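Local coordinates for lipoprotein (PDB 3O0Y) that is of unknown function but belongs to a family in a clan of metallopeptidase-like proteins, and is probably a membrane-tethered bacterial lipoprotein, at residues I367-V370 and T371-A375; G431-T434 and L435-E439; E439-G443 and H444-I448; E478-A481 and Y482-G485; G496-Q499 and A500-F503. One frame throughout, in Å; residues are numbered along the deposited sequence.

In the fold
All five contacts are local, each closing a single helical turn or the short loop beside one, and they follow each other in series without nesting. Contact 1 lies near the C-terminal end of helix 353-373 and packs on contacts 2, 3 and 4. Contact 2 forms helix 432-439 and runs into contact 3 through the shared Glu439, where a short loop with a cis-proline leads into helix 444-452. Contact 4 closes helix 467-483 with a glycine and lies against contacts 1, 2 and 5. Contact 5, in helix 491-515, touches contacts 2 and 4 but stays about 11 Å, between nearest atoms, from contact 1. Helix 432-439 is thereby flanked by helices 353-373, 467-483 and 491-515.

Contact 1 of 5, residues I367-V370 and T371-A375; sequences ITEV and TAKMA
The flat group at the heart of this contact is the carbonyl of Ile367, which Thr371 meets from both faces of its plane. One turn of the alpha-helix 353-373 brings the two residues together in the usual i to i+4 spacing. From one face the Thr371 hydroxyl OG1 donates to Ile367 O at 2.7 Å, standing 35° out of the carbonyl plane; from the opposite face comes the Thr371 backbone N, 3.0 Å from Ile367 O. The hydroxyl can reach back along the helix because OG1 lies beside its own backbone N, opposite the carbonyl carbon (chi1 -59°). This double grip ties the threonine side chain to the preceding turn, and the two side chains run alongside each other, Ile367 CG2 lying next to OG1. The amide of Asn441 lies next to the same hydroxyl.

A second pair, Val370 and Met374, repeats the spacing on the buried side. Met374 N donates to Val370 O at 2.8 Å. With CG placed between its backbone N and carbonyl carbon (chi1 79°), the Met374 chain folds back over that same oxygen, bringing CG within 3.1 Å of Val370 O. The terminal methyl CE then rests against the indole of Trp446 in helix 444-452. Between the valine and methionine side chains themselves, the meeting is of Val370 CG2 with Met374 SD, at 4.2 Å.

Contact 2 of 5, residues G431-T434 and L435-E439; sequences GLKT and LTYHE
Lys433 and Tyr437 lie side by side on one turn of the alpha-helix 432-439, their side chains pointing the same way. The lysine is extended beyond CG and its methylenes run along the tyrosine toward the hydroxyl, with Lys433 CD 3.6 Å from Tyr437 OH. The Lys433 carbonyl serves two purposes: its oxygen accepts from Tyr437 N at 2.8 Å, and it sits over one face of the tyrosine ring, 3.2 Å above the plane and displaced toward the rim. At its far end Lys433 NZ makes a salt bridge with Asp490.

Thr434 and Leu435 fill the next positions. Thr434 OG1 is turned opposite its backbone N (chi1 -155°) and hydrogen-bonds to Glu478 of helix 467-483, which leaves CG2 pressed against the main chain, 3.2 Å from Leu435 N. Leu435 begins the turn less firmly: its N makes a weak bond to Gly431 O, while its side chain packs on Tyr417 and Ile419 of strand 416-419.

On the flank facing helix 353-373, Leu432 O is gripped from opposite faces of its carbonyl plane by Thr436 N and by Thr436 OG1, the hydroxyl at 2.8 Å.

Contact 3 of 5, residues E439-G443 and H444-I448; sequences EANPG and HHWQI
From Glu439 the backbone leaves one helix at Ala440, passes through a cis peptide bond between Asn441 and Pro442, and re-enters a helix behind the N-cap Gly443, folding back so that His445 N donates to Glu439 O at 3.3 Å. His445 N and Trp446 N also make weak bonds to Ala440 O. The new helix opens with Gln447 N donating to Gly443 O, 3.1 Å away and nearly straight at 164°.

The side chains of Glu439 and His444 point the same way. Glu439 OE1 meets the edge of the imidazole in the ring plane, 3.3 Å from His444 CD2, with carboxylate and ring planes 46° apart. Asn441 is wedged between two neighbours: its side chain runs alongside that of His445 and crosses that of Trp446 at about a right angle, with Asn441 CG 3.6 Å from Trp446 CE3. An alanine in place of Asn441 is likely to open a gap between the indole and the imidazole. His445 is also held from outside, hydrogen-bonded through ND1 to the hydroxyl of Tyr404 and through NE2 to the backbone carbonyl of Tyr384.

A sulfate near Glu439, probably from the crystallisation liquor, may mark a pocket. His438, whose ring meets that of His444, completes the sequence His-Glu-Ala-Asn-Pro-Gly-His; its His-Glu...His spacing, in a protein of this clan, is consistent with an expanded version of the zinc-binding HExxH motif of MA-clan metallopeptidases, although no metal is seen here.

Contact 4 of 5, residues E478-A481 and Y482-G485; sequences EQVA and YELG
Among the polar side chains, Gln479 and Glu483 join one turn apart along helix 467-483. Gln479 NE2 donates to Glu483 OE2 at 3.1 Å, almost straight at 166°. The oxygen lies in the amide plane of the glutamine, while NE2 stands above the carboxylate plane, the two groups being steeply turned against each other. The other oxygen, Glu483 OE1, forms a salt bridge with Arg567. A leucine in place of Gln479 would probably leave Glu483 OE2 without this N-H and hold the carboxylate less firmly against the preceding turn.

Apolar packing follows on the adjoining flank. Val480 and Leu484 run side by side, with Val480 CG1 3.9 Å from Leu484 CD1; CG1 is carried forward to the leucine by standing opposite its backbone N (chi1 175°).

Backbone bonds close the helix. Glu483 N binds Gln479 O at 3.0 Å, and Leu484 N binds Val480 O at 2.9 Å with a weak second bond to Ala481 O. Gly485 then turns off at a positive phi of 89°, and its N reaches back to Tyr482 O at 2.8 Å in a Schellman motif; a side chain here would jam against the preceding carbonyl.

Gln479 faces helix 555-574, Ala481 packs on Tyr437 of helix 432-439, and Tyr482 leans on Arg497 of helix 491-515.

Contact 5 of 5, residues G496-Q499 and A500-F503; sequences GRLQ and AELF
Arg497 and Glu501, one turn apart in helix 491-515, meet through a bridging water and not directly. The water donates to Glu501 OE1 at 3.0 Å and accepts a weak bond from Arg497 NH1 at 2.8 Å. The charged ends themselves stay beyond salt-bridge range, with Arg497 NH1 4.5 Å from Glu501 OE1, and the oxygen lies well out of the guanidinium plane, so that no N-H is aimed at it. Leu498 joins the same cluster: its CD2 covers one face of the guanidinium near the rim, and Leu498 CD2 also lies 3.8 Å from Glu501 OE1, the leucine and glutamate side chains running alongside each other.

Both charges are positioned by a second shell. Arg497 NH2 forms a salt bridge with Asp494 one turn earlier, and NH1 also binds a Tris molecule, probably from the crystallisation liquor. Glu501 swings opposite its backbone N (chi1 -169°) and stays extended, carrying OE2 to salt bridges with Lys557 and Arg315. Two cations at the other oxygen would probably stabilise the negative charge of this buried carboxylate.

Regular i to i+4 backbone bonds hold the frame beneath, among them Leu502 N to Leu498 O at 2.8 Å and Glu501 N to Arg497 O at 3.0 Å. Ala500 CB rests 3.6 Å from Gly496 O, and Thr434 of helix 432-439 packs against both residues. Around this turn, Leu498 and Leu502 face helix 302-326, Phe503 lies on helix 521-532, and Arg497 and Ala500 touch helix 467-483.

Contact 1 of 5, residues I367-V370 and T371-A375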
loop_
_atom_site.group_PDB
_atom_site.type_symbol
_atom_site.label_atom_id
_atom_site.label_comp_id
_atom_site.label_asym_id
_atom_site.label_seq_id
_atom_site.Cartn_x
_atom_site.Cartn_y
_atom_site.Cartn_z
ATOM N N ILE A 367 9.013 13.574 -13.915
ATOM C CA ILE A 367 9.471 12.151 -14.077
ATOM C C ILE A 367 10.593 12.105 -15.065
ATOM O O ILE A 367 11.634 11.493 -14.783
ATOM C CB ILE A 367 8.330 11.223 -14.482
ATOM C CG1 ILE A 367 7.300 11.224 -13.400
ATOM C CG2 ILE A 367 8.874 9.768 -14.759
ATOM C CD1 ILE A 367 6.045 10.453 -13.765
ATOM N N THR A 368 10.443 12.756 -16.223
ATOM C CA THR A 368 11.442 12.710 -17.261
ATOM C C THR A 368 12.780 13.268 -16.771
ATOM O O THR A 368 13.866 12.685 -17.058
ATOM C CB THR A 368 10.936 13.486 -18.528
ATOM O OG1 THR A 368 9.731 12.848 -18.954
ATOM C CG2 THR A 368 11.990 13.519 -19.634
ATOM N N GLU A 369 12.716 14.439 -16.140
ATOM C CA GLU A 369 13.912 15.097 -15.671
ATOM C C GLU A 369 14.645 14.252 -14.619
ATOM O O GLU A 369 15.833 14.081 -14.700
ATOM C CB GLU A 369 13.569 16.476 -15.131
ATOM C CG GLU A 369 14.733 17.209 -14.478
ATOM C CD GLU A 369 14.213 18.508 -13.755
ATOM O OE1 GLU A 369 13.159 18.489 -12.995
ATOM O OE2 GLU A 369 14.824 19.555 -14.040
ATOM N N VAL A 370 13.955 13.795 -13.583
ATOM C CA VAL A 370 14.640 13.091 -12.496
ATOM C C VAL A 370 15.215 11.767 -12.993
ATOM O O VAL A 370 16.247 11.352 -12.554
ATOM C CB VAL A 370 13.754 12.898 -11.251
ATOM C CG1 VAL A 370 12.549 11.860 -11.482
ATOM C CG2 VAL A 370 14.657 12.523 -10.040
ATOM N N THR A 371 14.515 11.090 -13.904
ATOM C CA THR A 371 14.949 9.770 -14.336
ATOM C C THR A 371 16.236 9.880 -15.094
ATOM O O THR A 371 17.148 9.077 -14.911
ATOM C CB THR A 371 13.858 9.127 -15.225
ATOM O OG1 THR A 371 12.655 9.030 -14.475
ATOM C CG2 THR A 371 14.280 7.709 -15.726
ATOM N N ALA A 372 16.369 10.980 -15.828
ATOM C CA ALA A 372 17.617 11.276 -16.541
ATOM C C ALA A 372 18.734 11.680 -15.608
ATOM O O ALA A 372 19.869 11.193 -15.715
ATOM C CB ALA A 372 17.377 12.409 -17.562
ATOM N N LYS A 373 18.453 12.603 -14.723
ATOM C CA LYS A 373 19.456 13.168 -13.865
ATOM C C LYS A 373 19.904 12.194 -12.788
ATOM O O LYS A 373 21.020 12.316 -12.296
ATOM C CB LYS A 373 18.927 14.446 -13.208
ATOM C CG LYS A 373 18.809 15.602 -14.200
ATOM C CD LYS A 373 20.162 16.348 -14.297
ATOM C CE LYS A 373 20.485 16.806 -15.727
ATOM N NZ LYS A 373 21.989 16.827 -15.989
ATOM N N MET A 374 19.065 11.210 -12.414
ATOM C CA MET A 374 19.389 10.283 -11.378
ATOM C C MET A 374 20.291 9.123 -11.808
ATOM O O MET A 374 20.876 8.437 -10.959
ATOM C CB MET A 374 18.092 9.745 -10.663
ATOM C CG MET A 374 17.382 8.700 -11.399
ATOM S SD MET A 374 15.614 8.480 -10.706
ATOM C CE MET A 374 15.783 6.615 -10.661
ATOM N N ALA A 375 20.514 8.975 -13.126
ATOM C CA ALA A 375 21.210 7.820 -13.706
ATOM C C ALA A 375 22.604 7.568 -13.078
ATOM O O ALA A 375 22.943 6.428 -12.851
ATOM C CB ALA A 375 21.397 7.948 -15.288
#

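Contact 2 of 5, residues G431-T434 and L435-E439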
loop_
_atom_site.group_PDB
_atom_site.type_symbol
_atom_site.label_atom_id
_atom_site.label_comp_id
_atom_site.label_asym_id
_atom_site.label_seq_id
_atom_site.Cartn_x
_atom_site.Cartn_y
_atom_site.Cartn_z
ATOM N N GLY A 431 3.868 20.944 -3.589
ATOM C CA GLY A 431 3.861 19.568 -3.103
ATOM C C GLY A 431 3.954 18.471 -4.149
ATOM O O GLY A 431 4.094 17.279 -3.820
ATOM N N LEU A 432 3.898 18.861 -5.417
ATOM C CA LEU A 432 3.822 17.879 -6.478
ATOM C C LEU A 432 5.125 17.169 -6.817
ATOM O O LEU A 432 5.077 16.006 -7.210
ATOM C CB LEU A 432 3.194 18.518 -7.694
ATOM C CG LEU A 432 2.839 17.639 -8.881
ATOM C CD1 LEU A 432 1.831 16.549 -8.473
ATOM C CD2 LEU A 432 2.202 18.544 -10.070
ATOM N N LYS A 433 6.263 17.854 -6.763
ATOM C CA LYS A 433 7.526 17.182 -7.045
ATOM C C LYS A 433 7.723 16.046 -6.056
ATOM O O LYS A 433 7.943 14.883 -6.461
ATOM C CB LYS A 433 8.718 18.159 -6.973
ATOM C CG LYS A 433 8.983 18.933 -8.211
ATOM C CD LYS A 433 10.285 19.801 -7.989
ATOM C CE LYS A 433 10.653 20.629 -9.145
ATOM N NZ LYS A 433 11.768 21.579 -8.865
ATOM N N THR A 434 7.562 16.312 -4.741
ATOM C CA THR A 434 7.893 15.266 -3.781
ATOM C C THR A 434 6.977 14.061 -3.942
ATOM O O THR A 434 7.403 12.899 -3.838
ATOM C CB THR A 434 7.991 15.788 -2.343
ATOM O OG1 THR A 434 8.856 14.881 -1.614
ATOM C CG2 THR A 434 6.595 15.978 -1.692
ATOM N N LEU A 435 5.698 14.333 -4.227
ATOM C CA LEU A 435 4.718 13.242 -4.444
ATOM C C LEU A 435 5.144 12.422 -5.647
ATOM O O LEU A 435 5.074 11.185 -5.644
ATOM C CB LEU A 435 3.346 13.793 -4.617
ATOM C CG LEU A 435 2.249 12.765 -4.859
ATOM C CD1 LEU A 435 2.148 11.879 -3.557
ATOM C CD2 LEU A 435 0.932 13.470 -5.186
ATOM N N THR A 436 5.605 13.121 -6.677
ATOM C CA THR A 436 5.956 12.482 -7.920
ATOM C C THR A 436 7.236 11.620 -7.786
ATOM O O THR A 436 7.344 10.492 -8.371
ATOM C CB THR A 436 6.073 13.512 -9.032
ATOM O OG1 THR A 436 4.802 14.163 -9.235
ATOM C CG2 THR A 436 6.641 12.920 -10.305
ATOM N N TYR A 437 8.186 12.104 -6.977
ATOM C CA TYR A 437 9.339 11.287 -6.668
ATOM C C TYR A 437 9.030 10.100 -5.842
ATOM O O TYR A 437 9.596 9.000 -6.044
ATOM C CB TYR A 437 10.467 12.143 -6.080
ATOM C CG TYR A 437 10.868 13.359 -6.896
ATOM C CD1 TYR A 437 10.882 13.365 -8.295
ATOM C CD2 TYR A 437 11.196 14.558 -6.270
ATOM C CE1 TYR A 437 11.193 14.459 -8.993
ATOM C CE2 TYR A 437 11.566 15.633 -6.978
ATOM C CZ TYR A 437 11.552 15.617 -8.335
ATOM O OH TYR A 437 11.845 16.782 -9.067
ATOM N N HIS A 438 8.111 10.257 -4.887
ATOM C CA HIS A 438 7.676 9.201 -4.036
ATOM C C HIS A 438 6.966 8.081 -4.782
ATOM O O HIS A 438 7.308 6.890 -4.585
ATOM C CB HIS A 438 6.711 9.803 -3.062
ATOM C CG HIS A 438 6.174 8.843 -2.051
ATOM N ND1 HIS A 438 5.130 8.003 -2.281
ATOM C CD2 HIS A 438 6.649 8.500 -0.820
ATOM C CE1 HIS A 438 4.814 7.352 -1.184
ATOM N NE2 HIS A 438 5.780 7.552 -0.301
ATOM N N GLU A 439 6.078 8.454 -5.705
ATOM C CA GLU A 439 5.221 7.466 -6.375
ATOM C C GLU A 439 5.910 6.798 -7.530
ATOM O O GLU A 439 5.686 5.601 -7.840
ATOM C CB GLU A 439 3.900 8.073 -6.788
ATOM C CG GLU A 439 2.970 8.616 -5.653
ATOM C CD GLU A 439 2.492 7.626 -4.658
ATOM O OE1 GLU A 439 2.780 6.447 -4.770
ATOM O OE2 GLU A 439 1.811 8.097 -3.724
#

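Contact 3 of 5, residues E439-G443 and H444-I448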
loop_
_atom_site.group_PDB
_atom_site.type_symbol
_atom_site.label_atom_id
_atom_site.label_comp_id
_atom_site.label_asym_id
_atom_site.label_seq_id
_atom_site.Cartn_x
_atom_site.Cartn_y
_atom_site.Cartn_z
ATOM N N GLU A 439 6.078 8.454 -5.705
ATOM C CA GLU A 439 5.221 7.466 -6.375
ATOM C C GLU A 439 5.910 6.798 -7.530
ATOM O O GLU A 439 5.686 5.601 -7.840
ATOM C CB GLU A 439 3.900 8.073 -6.788
ATOM C CG GLU A 439 2.970 8.616 -5.653
ATOM C CD GLU A 439 2.492 7.626 -4.658
ATOM O OE1 GLU A 439 2.780 6.447 -4.770
ATOM O OE2 GLU A 439 1.811 8.097 -3.724
ATOM N N ALA A 440 6.668 7.579 -8.258
ATOM C CA ALA A 440 7.294 7.106 -9.486
ATOM C C ALA A 440 8.770 6.866 -9.293
ATOM O O ALA A 440 9.105 5.826 -8.696
ATOM C CB ALA A 440 6.918 7.983 -10.671
ATOM N N ASN A 441 9.662 7.674 -9.861
ATOM C CA ASN A 441 11.066 7.532 -9.766
ATOM C C ASN A 441 11.715 8.675 -8.948
ATOM O O ASN A 441 11.361 9.837 -9.150
ATOM C CB ASN A 441 11.666 7.598 -11.151
ATOM C CG ASN A 441 11.140 6.441 -12.052
ATOM O OD1 ASN A 441 10.726 5.364 -11.525
ATOM N ND2 ASN A 441 11.215 6.632 -13.342
ATOM N N PRO A 442 12.634 8.333 -8.066
ATOM C CA PRO A 442 13.279 7.064 -7.719
ATOM C C PRO A 442 12.546 6.278 -6.623
ATOM O O PRO A 442 13.119 5.277 -6.146
ATOM C CB PRO A 442 14.633 7.532 -7.140
ATOM C CG PRO A 442 14.467 8.918 -6.874
ATOM C CD PRO A 442 13.236 9.478 -7.346
ATOM N N GLY A 443 11.276 6.586 -6.401
ATOM C CA GLY A 443 10.482 5.909 -5.366
ATOM C C GLY A 443 9.814 4.571 -5.722
ATOM O O GLY A 443 10.467 3.656 -6.201
ATOM N N HIS A 444 8.512 4.487 -5.559
ATOM C CA HIS A 444 7.847 3.206 -5.665
ATOM C C HIS A 444 8.046 2.503 -6.986
ATOM O O HIS A 444 8.333 1.306 -6.971
ATOM C CB HIS A 444 6.362 3.323 -5.433
ATOM C CG HIS A 444 5.938 3.523 -4.005
ATOM N ND1 HIS A 444 6.552 2.884 -2.932
ATOM C CD2 HIS A 444 4.935 4.268 -3.487
ATOM C CE1 HIS A 444 5.897 3.215 -1.820
ATOM N NE2 HIS A 444 4.921 4.051 -2.125
ATOM N N HIS A 445 7.876 3.173 -8.115
ATOM C CA HIS A 445 7.989 2.493 -9.407
ATOM C C HIS A 445 9.402 1.930 -9.609
ATOM O O HIS A 445 9.606 0.749 -9.952
ATOM C CB HIS A 445 7.604 3.406 -10.577
ATOM C CG HIS A 445 7.826 2.724 -11.900
ATOM N ND1 HIS A 445 7.007 1.691 -12.308
ATOM C CD2 HIS A 445 8.856 2.779 -12.791
ATOM C CE1 HIS A 445 7.484 1.192 -13.453
ATOM N NE2 HIS A 445 8.622 1.816 -13.763
ATOM N N TRP A 446 10.422 2.750 -9.361
ATOM C CA TRP A 446 11.771 2.340 -9.611
ATOM C C TRP A 446 12.073 1.083 -8.746
ATOM O O TRP A 446 12.638 0.109 -9.239
ATOM C CB TRP A 446 12.742 3.482 -9.339
ATOM C CG TRP A 446 14.114 3.307 -9.945
ATOM C CD1 TRP A 446 15.264 2.950 -9.289
ATOM C CD2 TRP A 446 14.493 3.602 -11.282
ATOM N NE1 TRP A 446 16.319 2.996 -10.141
ATOM C CE2 TRP A 446 15.883 3.374 -11.373
ATOM C CE3 TRP A 446 13.792 4.039 -12.411
ATOM C CZ2 TRP A 446 16.596 3.565 -12.545
ATOM C CZ3 TRP A 446 14.508 4.225 -13.556
ATOM C CH2 TRP A 446 15.895 4.052 -13.612
ATOM N N GLN A 447 11.672 1.130 -7.491
ATOM C CA GLN A 447 11.986 0.060 -6.534
ATOM C C GLN A 447 11.214 -1.190 -6.850
ATOM O O GLN A 447 11.831 -2.271 -7.036
ATOM C CB GLN A 447 11.746 0.523 -5.117
ATOM C CG GLN A 447 11.954 -0.484 -4.032
ATOM C CD GLN A 447 10.740 -1.318 -3.796
ATOM O OE1 GLN A 447 9.726 -0.830 -3.327
ATOM N NE2 GLN A 447 10.902 -2.667 -3.974
ATOM N N ILE A 448 9.903 -1.040 -7.003
ATOM C CA ILE A 448 9.036 -2.239 -7.274
ATOM C C ILE A 448 9.391 -2.924 -8.600
ATOM O O ILE A 448 9.487 -4.130 -8.703
ATOM C CB ILE A 448 7.566 -1.833 -7.202
ATOM C CG1 ILE A 448 7.195 -1.653 -5.734
ATOM C CG2 ILE A 448 6.598 -2.840 -7.904
ATOM C CD1 ILE A 448 5.899 -0.970 -5.501
#

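Contact 4 of 5, residues E478-A481 and Y482-G485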
loop_
_atom_site.group_PDB
_atom_site.type_symbol
_atom_site.label_atom_id
_atom_site.label_comp_id
_atom_site.label_asym_id
_atom_site.label_seq_id
_atom_site.Cartn_x
_atom_site.Cartn_y
_atom_site.Cartn_z
ATOM N N GLU A 478 12.725 10.484 -1.790
ATOM C CA GLU A 478 12.356 11.893 -1.777
ATOM C C GLU A 478 13.526 12.777 -1.319
ATOM O O GLU A 478 13.706 13.902 -1.822
ATOM C CB GLU A 478 11.114 12.137 -0.912
ATOM C CG GLU A 478 9.787 11.534 -1.485
ATOM C CD GLU A 478 8.623 11.681 -0.512
ATOM O OE1 GLU A 478 8.062 12.828 -0.382
ATOM O OE2 GLU A 478 8.221 10.669 0.121
ATOM N N GLN A 479 14.295 12.259 -0.374
ATOM C CA GLN A 479 15.489 12.977 0.099
ATOM C C GLN A 479 16.600 12.887 -0.903
ATOM O O GLN A 479 17.271 13.869 -1.181
ATOM C CB GLN A 479 16.000 12.486 1.461
ATOM C CG GLN A 479 17.234 13.240 1.911
ATOM C CD GLN A 479 17.604 12.816 3.344
ATOM O OE1 GLN A 479 16.726 12.814 4.228
ATOM N NE2 GLN A 479 18.861 12.522 3.575
ATOM N N VAL A 480 16.812 11.703 -1.477
ATOM C CA VAL A 480 17.799 11.570 -2.529
ATOM C C VAL A 480 17.503 12.523 -3.703
ATOM O O VAL A 480 18.431 13.056 -4.293
ATOM C CB VAL A 480 17.880 10.127 -3.089
ATOM C CG1 VAL A 480 18.894 10.091 -4.337
ATOM C CG2 VAL A 480 18.470 9.228 -2.035
ATOM N N ALA A 481 16.214 12.728 -4.076
ATOM C CA ALA A 481 15.896 13.644 -5.176
ATOM C C ALA A 481 16.442 15.050 -4.836
ATOM O O ALA A 481 16.975 15.735 -5.713
ATOM C CB ALA A 481 14.389 13.671 -5.395
ATOM N N TYR A 482 16.316 15.480 -3.581
ATOM C CA TYR A 482 16.933 16.750 -3.118
ATOM C C TYR A 482 18.450 16.742 -3.278
ATOM O O TYR A 482 19.054 17.668 -3.857
ATOM C CB TYR A 482 16.521 17.088 -1.659
ATOM C CG TYR A 482 17.247 18.307 -1.148
ATOM C CD1 TYR A 482 16.766 19.590 -1.409
ATOM C CD2 TYR A 482 18.499 18.204 -0.585
ATOM C CE1 TYR A 482 17.466 20.737 -1.052
ATOM C CE2 TYR A 482 19.160 19.318 -0.149
ATOM C CZ TYR A 482 18.701 20.601 -0.444
ATOM O OH TYR A 482 19.467 21.716 -0.163
ATOM N N GLU A 483 19.083 15.667 -2.815
ATOM C CA GLU A 483 20.556 15.517 -2.941
ATOM C C GLU A 483 21.066 15.439 -4.355
ATOM O O GLU A 483 22.218 15.695 -4.560
ATOM C CB GLU A 483 21.032 14.301 -2.140
ATOM C CG GLU A 483 20.781 14.395 -0.641
ATOM C CD GLU A 483 20.999 13.043 0.088
ATOM O OE1 GLU A 483 21.213 11.952 -0.570
ATOM O OE2 GLU A 483 20.855 13.068 1.330
ATOM N N LEU A 484 20.191 15.142 -5.308
ATOM C CA LEU A 484 20.518 15.141 -6.742
ATOM C C LEU A 484 20.223 16.490 -7.377
ATOM O O LEU A 484 20.443 16.660 -8.566
ATOM C CB LEU A 484 19.670 14.082 -7.446
ATOM C CG LEU A 484 20.141 12.642 -7.338
ATOM C CD1 LEU A 484 19.013 11.716 -7.829
ATOM C CD2 LEU A 484 21.430 12.475 -8.129
ATOM N N GLY A 485 19.688 17.448 -6.603
ATOM C CA GLY A 485 19.471 18.822 -7.088
ATOM C C GLY A 485 18.159 19.061 -7.749
ATOM O O GLY A 485 18.016 20.091 -8.384
#

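Contact 5 of 5, residues G496-Q499 and A500-F503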
loop_
_atom_site.group_PDB
_atom_site.type_symbol
_atom_site.label_atom_id
_atom_site.label_comp_id
_atom_site.label_asym_id
_atom_site.label_seq_id
_atom_site.Cartn_x
_atom_site.Cartn_y
_atom_site.Cartn_z
ATOM N N GLY A 496 7.744 21.724 0.379
ATOM C CA GLY A 496 6.796 20.653 0.154
ATOM C C GLY A 496 7.382 19.246 0.464
ATOM O O GLY A 496 6.694 18.404 1.074
ATOM N N ARG A 497 8.633 19.015 0.068
ATOM C CA ARG A 497 9.315 17.812 0.426
ATOM C C ARG A 497 9.432 17.656 1.925
ATOM O O ARG A 497 9.095 16.591 2.455
ATOM C CB ARG A 497 10.710 17.745 -0.147
ATOM C CG ARG A 497 11.560 16.624 0.324
ATOM C CD ARG A 497 12.992 16.809 -0.247
ATOM N NE ARG A 497 13.706 17.905 0.383
ATOM C CZ ARG A 497 14.553 17.809 1.419
ATOM N NH1 ARG A 497 14.778 16.698 2.011
ATOM N NH2 ARG A 497 15.307 18.836 1.779
ATOM N N LEU A 498 9.835 18.740 2.590
ATOM C CA LEU A 498 10.026 18.663 4.048
ATOM C C LEU A 498 8.664 18.514 4.742
ATOM O O LEU A 498 8.583 17.780 5.731
ATOM C CB LEU A 498 10.795 19.880 4.554
ATOM C CG LEU A 498 12.266 19.893 4.099
ATOM C CD1 LEU A 498 12.813 21.339 4.292
ATOM C CD2 LEU A 498 13.028 18.890 4.924
ATOM N N GLN A 499 7.587 19.147 4.223
ATOM C CA GLN A 499 6.258 18.959 4.754
ATOM C C GLN A 499 5.812 17.505 4.690
ATOM O O GLN A 499 5.213 17.001 5.646
ATOM C CB GLN A 499 5.249 19.772 4.015
ATOM C CG GLN A 499 3.874 19.727 4.588
ATOM C CD GLN A 499 2.898 20.592 3.767
ATOM O OE1 GLN A 499 3.001 20.643 2.518
ATOM N NE2 GLN A 499 1.918 21.210 4.459
ATOM N N ALA A 500 6.120 16.856 3.601
ATOM C CA ALA A 500 5.774 15.409 3.390
ATOM C C ALA A 500 6.604 14.550 4.382
ATOM O O ALA A 500 6.107 13.588 4.922
ATOM C CB ALA A 500 6.013 15.018 1.945
ATOM N N GLU A 501 7.852 14.935 4.653
ATOM C CA GLU A 501 8.697 14.202 5.624
ATOM C C GLU A 501 8.145 14.357 7.046
ATOM O O GLU A 501 8.015 13.387 7.822
ATOM C CB GLU A 501 10.126 14.656 5.522
ATOM C CG GLU A 501 11.051 13.723 6.327
ATOM C CD GLU A 501 12.462 14.233 6.481
ATOM O OE1 GLU A 501 12.886 15.162 5.735
ATOM O OE2 GLU A 501 13.210 13.601 7.293
ATOM N N LEU A 502 7.799 15.616 7.343
ATOM C CA LEU A 502 7.152 16.009 8.593
ATOM C C LEU A 502 5.884 15.219 8.780
ATOM O O LEU A 502 5.649 14.692 9.875
ATOM C CB LEU A 502 6.858 17.507 8.579
ATOM C CG LEU A 502 6.139 17.986 9.866
ATOM C CD1 LEU A 502 6.904 17.725 11.173
ATOM C CD2 LEU A 502 5.881 19.511 9.689
ATOM N N PHE A 503 5.109 15.033 7.707
ATOM C CA PHE A 503 3.846 14.310 7.809
ATOM C C PHE A 503 4.118 12.879 8.272
ATOM O O PHE A 503 3.370 12.332 9.083
ATOM C CB PHE A 503 3.154 14.366 6.435
ATOM C CG PHE A 503 1.729 13.959 6.470
ATOM C CD1 PHE A 503 0.767 14.888 6.746
ATOM C CD2 PHE A 503 1.368 12.655 6.274
ATOM C CE1 PHE A 503 -0.622 14.525 6.804
ATOM C CE2 PHE A 503 -0.003 12.271 6.328
ATOM C CZ PHE A 503 -0.981 13.215 6.578
HETATM O O HOH W 1 13.132 14.559 2.851
#